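Local coordinates for catechol 2,3-dioxygenase (PDB 3HQ0) that cleaves the ring of catechols with molecular oxygen at a ferrous iron, as an extradiol 2,3-dioxygenase that works as a homotetramer, at the interface of chains A and B. Numbering follows the deposited sequence. Chains: chain A/B, Catechol 2,3-dioxygenase.

Contact 1: the interface of chains A and B. Residues chain A 3, 7-8, 52, 72, 74; chain B 276-279.
A:Arg8 and B:Asp278 both start from the crowded position, CG between the backbone N and the carbonyl carbon (chi1 57° and 60°), and from there reach toward each other tip to tip across the interface. This charged part of the two-fold interface probably helps hold two subunits of the homotetramer together. The arginine chain runs extended to NE and presents its guanidinium end-on. A:Arg8 NH1 donates to B:Asp278 OD1 at 2.9 Å. A:Arg8 NH2 donates to B:Asp278 OD2 at 3.1 Å. Guanidinium and carboxylate are nearly coplanar, 16° apart; OD2 receives NH2 through its syn lone pair, whereas OD1 is met on its syn side but somewhat out of the carboxylate plane. Two nearly straight bonds, one to each oxygen, should fix the rotation of both groups. On the way, the aliphatic part of A:Arg8 passes over one face of the B:Tyr276 ring, with CD 3.7 Å from the ring centroid, while the B:Tyr279 hydroxyl lies above a face of the guanidinium. The ammonium NZ of A:Lys72 also approaches B:Asp278 OD2, a salt bridge whose hydrogen bond is weak. A:Asp52, salt-bridged to A:Arg8 on its own chain, sits close to B:Asp278, and the two basic side chains would offset the repulsion between these acids. Beside the charged cluster, B:Pro277 packs its CG against CB of A:Met3 at 3.6 Å and turns CB to the A:Leu74 methyl CD1. Water fills in around this loop of chain B: one molecule links the B:Tyr276 hydroxyl to the carbonyl of A:Leu7, another joins the B:Tyr279 hydroxyl to A:Asp52 N, and water 3 lies 2.8 Å from B:Asp278 OD2 and also meets A:Asp52 OD1.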
# COMPACT_ATOMS: atom_id res chain seq x y z
N MET A 3 -4.30 -10.74 -28.55
CA MET A 3 -3.41 -9.60 -28.80
C MET A 3 -2.77 -9.95 -30.15
O MET A 3 -2.15 -11.01 -30.30
CB MET A 3 -2.34 -9.50 -27.71
CG MET A 3 -2.77 -8.72 -26.47
SD MET A 3 -3.12 -6.99 -26.86
CE MET A 3 -1.50 -6.46 -27.43
N LEU A 7 2.18 -5.67 -30.66
CA LEU A 7 1.95 -6.11 -29.30
C LEU A 7 2.27 -5.14 -28.17
O LEU A 7 1.45 -4.93 -27.29
CB LEU A 7 2.73 -7.39 -29.02
CG LEU A 7 2.53 -8.65 -29.86
CD1 LEU A 7 3.38 -9.76 -29.27
CD2 LEU A 7 1.05 -9.07 -29.88
N ARG A 8 3.47 -4.56 -28.20
CA ARG A 8 3.90 -3.71 -27.11
C ARG A 8 5.18 -2.92 -27.38
O ARG A 8 5.90 -3.18 -28.34
CB ARG A 8 4.15 -4.59 -25.89
CG ARG A 8 5.20 -5.70 -26.16
CD ARG A 8 5.59 -6.46 -24.88
NE ARG A 8 6.68 -7.42 -25.09
CZ ARG A 8 6.55 -8.62 -25.65
NH1 ARG A 8 5.36 -9.04 -26.07
NH2 ARG A 8 7.61 -9.40 -25.79
N ASP A 52 12.24 -10.57 -22.82
CA ASP A 52 13.09 -10.39 -23.99
C ASP A 52 14.39 -9.71 -23.62
O ASP A 52 14.47 -8.99 -22.62
CB ASP A 52 12.37 -9.60 -25.08
CG ASP A 52 11.26 -10.39 -25.74
OD1 ASP A 52 11.14 -11.60 -25.44
OD2 ASP A 52 10.52 -9.81 -26.56
N LYS A 72 7.20 -4.47 -30.66
CA LYS A 72 7.33 -5.87 -31.02
C LYS A 72 5.98 -6.28 -31.59
O LYS A 72 4.93 -5.91 -31.05
CB LYS A 72 7.65 -6.71 -29.79
CG LYS A 72 8.17 -8.10 -30.11
CD LYS A 72 7.07 -9.12 -30.30
CE LYS A 72 7.67 -10.49 -30.67
NZ LYS A 72 8.74 -10.95 -29.73
N LEU A 74 3.44 -9.50 -33.33
CA LEU A 74 3.15 -10.91 -33.15
C LEU A 74 4.09 -11.93 -33.78
O LEU A 74 4.53 -12.87 -33.11
CB LEU A 74 1.72 -11.19 -33.62
CG LEU A 74 1.14 -12.56 -33.28
CD1 LEU A 74 0.99 -12.68 -31.76
CD2 LEU A 74 -0.22 -12.70 -33.95
N TYR B 276 2.15 -12.01 -22.79
CA TYR B 276 1.78 -11.65 -24.16
C TYR B 276 1.80 -12.97 -24.92
O TYR B 276 2.46 -13.93 -24.50
CB TYR B 276 2.78 -10.65 -24.74
CG TYR B 276 2.55 -9.22 -24.27
CD1 TYR B 276 1.68 -8.37 -24.96
CD2 TYR B 276 3.18 -8.72 -23.13
CE1 TYR B 276 1.44 -7.06 -24.52
CE2 TYR B 276 2.95 -7.42 -22.68
CZ TYR B 276 2.08 -6.60 -23.39
OH TYR B 276 1.85 -5.32 -22.96
N PRO B 277 1.08 -13.05 -26.05
CA PRO B 277 0.99 -14.25 -26.91
C PRO B 277 2.32 -14.91 -27.28
O PRO B 277 2.35 -16.11 -27.59
CB PRO B 277 0.26 -13.74 -28.15
CG PRO B 277 -0.57 -12.62 -27.64
CD PRO B 277 0.33 -11.93 -26.64
N ASP B 278 3.40 -14.15 -27.29
CA ASP B 278 4.70 -14.71 -27.64
C ASP B 278 5.43 -15.37 -26.47
O ASP B 278 6.50 -15.96 -26.65
CB ASP B 278 5.60 -13.63 -28.27
CG ASP B 278 5.86 -12.46 -27.34
OD1 ASP B 278 4.88 -11.82 -26.90
OD2 ASP B 278 7.04 -12.16 -27.07
N TYR B 279 4.86 -15.29 -25.28
CA TYR B 279 5.49 -15.89 -24.10
C TYR B 279 5.19 -17.38 -23.93
O TYR B 279 4.14 -17.86 -24.33
CB TYR B 279 5.03 -15.16 -22.83
CG TYR B 279 5.64 -13.80 -22.62
CD1 TYR B 279 5.30 -13.04 -21.51
CD2 TYR B 279 6.58 -13.28 -23.51
CE1 TYR B 279 5.88 -11.80 -21.28
CE2 TYR B 279 7.16 -12.03 -23.29
CZ TYR B 279 6.80 -11.30 -22.17
OH TYR B 279 7.38 -10.08 -21.92
O HOH W 1 1.12 -3.59 -25.04
O HOH W 2 9.67 -8.99 -22.78
O HOH W 3 9.49 -13.27 -26.25

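Contact 2: the interface of chains A and B. Residues chain A 252, 282-284; chain B 129, 131, 136-138.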
# COMPACT_ATOMS: atom_id res chain seq x y z
N ARG A 252 -4.78 8.57 -14.66
CA ARG A 252 -5.09 8.17 -13.29
C ARG A 252 -3.84 7.58 -12.65
O ARG A 252 -3.91 6.88 -11.65
CB ARG A 252 -6.20 7.12 -13.25
CG ARG A 252 -7.59 7.67 -13.43
CD ARG A 252 -8.64 6.57 -13.29
NE ARG A 252 -10.00 7.08 -13.41
CZ ARG A 252 -10.43 7.86 -14.40
NH1 ARG A 252 -9.60 8.22 -15.37
NH2 ARG A 252 -11.69 8.26 -14.43
N LEU A 282 -11.35 9.48 -23.72
CA LEU A 282 -11.65 10.45 -22.68
C LEU A 282 -11.03 11.73 -23.21
O LEU A 282 -10.10 11.67 -24.01
CB LEU A 282 -10.99 10.06 -21.36
CG LEU A 282 -11.46 8.74 -20.76
CD1 LEU A 282 -11.05 8.68 -19.30
CD2 LEU A 282 -12.98 8.63 -20.88
N SER A 283 -11.54 12.87 -22.76
CA SER A 283 -11.02 14.16 -23.21
C SER A 283 -10.65 15.08 -22.04
O SER A 283 -11.28 15.04 -20.98
CB SER A 283 -12.07 14.88 -24.07
OG SER A 283 -12.39 14.16 -25.25
N TRP A 284 -9.62 15.90 -22.27
CA TRP A 284 -9.17 16.88 -21.30
C TRP A 284 -9.13 18.25 -21.99
O TRP A 284 -8.67 18.36 -23.12
CB TRP A 284 -7.75 16.57 -20.79
CG TRP A 284 -7.64 15.27 -20.10
CD1 TRP A 284 -7.31 14.06 -20.65
CD2 TRP A 284 -7.91 15.01 -18.72
NE1 TRP A 284 -7.36 13.08 -19.70
CE2 TRP A 284 -7.72 13.63 -18.50
CE3 TRP A 284 -8.29 15.82 -17.63
CZ2 TRP A 284 -7.91 13.04 -17.25
CZ3 TRP A 284 -8.47 15.23 -16.39
CH2 TRP A 284 -8.29 13.85 -16.21
N ASN B 129 -19.10 4.79 -16.67
CA ASN B 129 -18.78 4.56 -15.26
C ASN B 129 -19.27 5.66 -14.32
O ASN B 129 -18.83 5.75 -13.18
CB ASN B 129 -17.27 4.38 -15.08
CG ASN B 129 -16.48 5.63 -15.46
OD1 ASN B 129 -15.25 5.66 -15.33
ND2 ASN B 129 -17.17 6.66 -15.92
N ILE B 131 -18.61 8.72 -14.33
CA ILE B 131 -17.69 9.86 -14.32
C ILE B 131 -17.76 10.52 -15.70
O ILE B 131 -18.01 9.84 -16.68
CB ILE B 131 -16.24 9.39 -14.04
CG1 ILE B 131 -16.19 8.68 -12.69
CG2 ILE B 131 -15.29 10.57 -14.04
CD1 ILE B 131 -14.82 8.11 -12.34
N PRO B 136 -12.37 13.98 -16.33
CA PRO B 136 -12.90 13.06 -15.31
C PRO B 136 -12.26 13.18 -13.93
O PRO B 136 -11.07 12.93 -13.77
CB PRO B 136 -12.67 11.69 -15.94
CG PRO B 136 -11.43 11.89 -16.74
CD PRO B 136 -11.67 13.23 -17.39
N ALA B 137 -13.07 13.55 -12.94
CA ALA B 137 -12.58 13.67 -11.56
C ALA B 137 -11.86 12.38 -11.20
O ALA B 137 -12.17 11.32 -11.74
CB ALA B 137 -13.76 13.89 -10.61
N PRO B 138 -10.88 12.44 -10.28
CA PRO B 138 -10.13 11.23 -9.88
C PRO B 138 -11.01 9.98 -9.81
O PRO B 138 -10.80 9.00 -10.53
CB PRO B 138 -9.54 11.63 -8.53
CG PRO B 138 -9.24 13.09 -8.74
CD PRO B 138 -10.52 13.58 -9.42
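B:Pro136 sets its pyrrolidine ring against A:Trp284, and together with A:Arg252 it accounts for most of the surface buried here. The proline approaches the indole over one face, the two side chains crossing at about a right angle. CD of B:Pro136 stands over the six-membered ring of A:Trp284, 3.8 Å from its centroid, in a CH-pi contact offset toward the rim. The same B:Pro136 CD is 3.6 Å from A:Trp284 CH2. The far edge of the benzo ring therefore takes the contact, and the indole nitrogen NE1 has no part in it. A chi2 of 92° sets the indole plane about perpendicular to the CA-CB-CG plane, which turns the face of the benzo ring to B:Pro136. A:Leu282, from the same short strand 282-284, adds a looser touch, its methyl CD1 4.1 Å from CG of B:Pro136.

A:Arg252 comes from a loop, and its side chain is poorly ordered, so its contacts are approximate. As modelled, the chain is extended from CG to NE, and the guanidinium ends among aliphatic groups and a backbone carbonyl of chain B. The side chains of A:Arg252 and B:Ile131 meet tip to tip, A:Arg252 NH2 lying about 3.8 Å from B:Ile131 CD1, a methyl at the edge of the guanidinium plane. NE of A:Arg252 lies roughly 3.5 Å from B:Pro138 O, the backbone carbonyl, too long for a bond. The disorder fits a group without a firm polar partner across the interface.

B:Pro138 contributes the next share of buried surface, at the end of the Pro-Ala-Pro stretch, where two prolines limit the backbone's freedom. The patch holds by shape and van der Waals packing, with nothing polar bonded between the chains. It most likely serves to seat this chain B segment against its neighbour within the homotetramer.

About 29 Å separates the centres of contact 1 and contact 2. Chain A brings strands 6-7 and 68-73, the residues next to them and the loop carrying A:Asp52 to contact 1, and strand 282-284 with the loop carrying A:Arg252 to contact 2. Chain B supplies a loop to each. The interface is two-fold symmetric, so each contact recurs with the chains exchanged on the other side of the axis, and the 276-284 stretch of each chain serves both kinds of contact. Contact 1 has charged pairs and bridging waters, contact 2 is mainly van der Waals packing; both join the same two subunits within the tetramer.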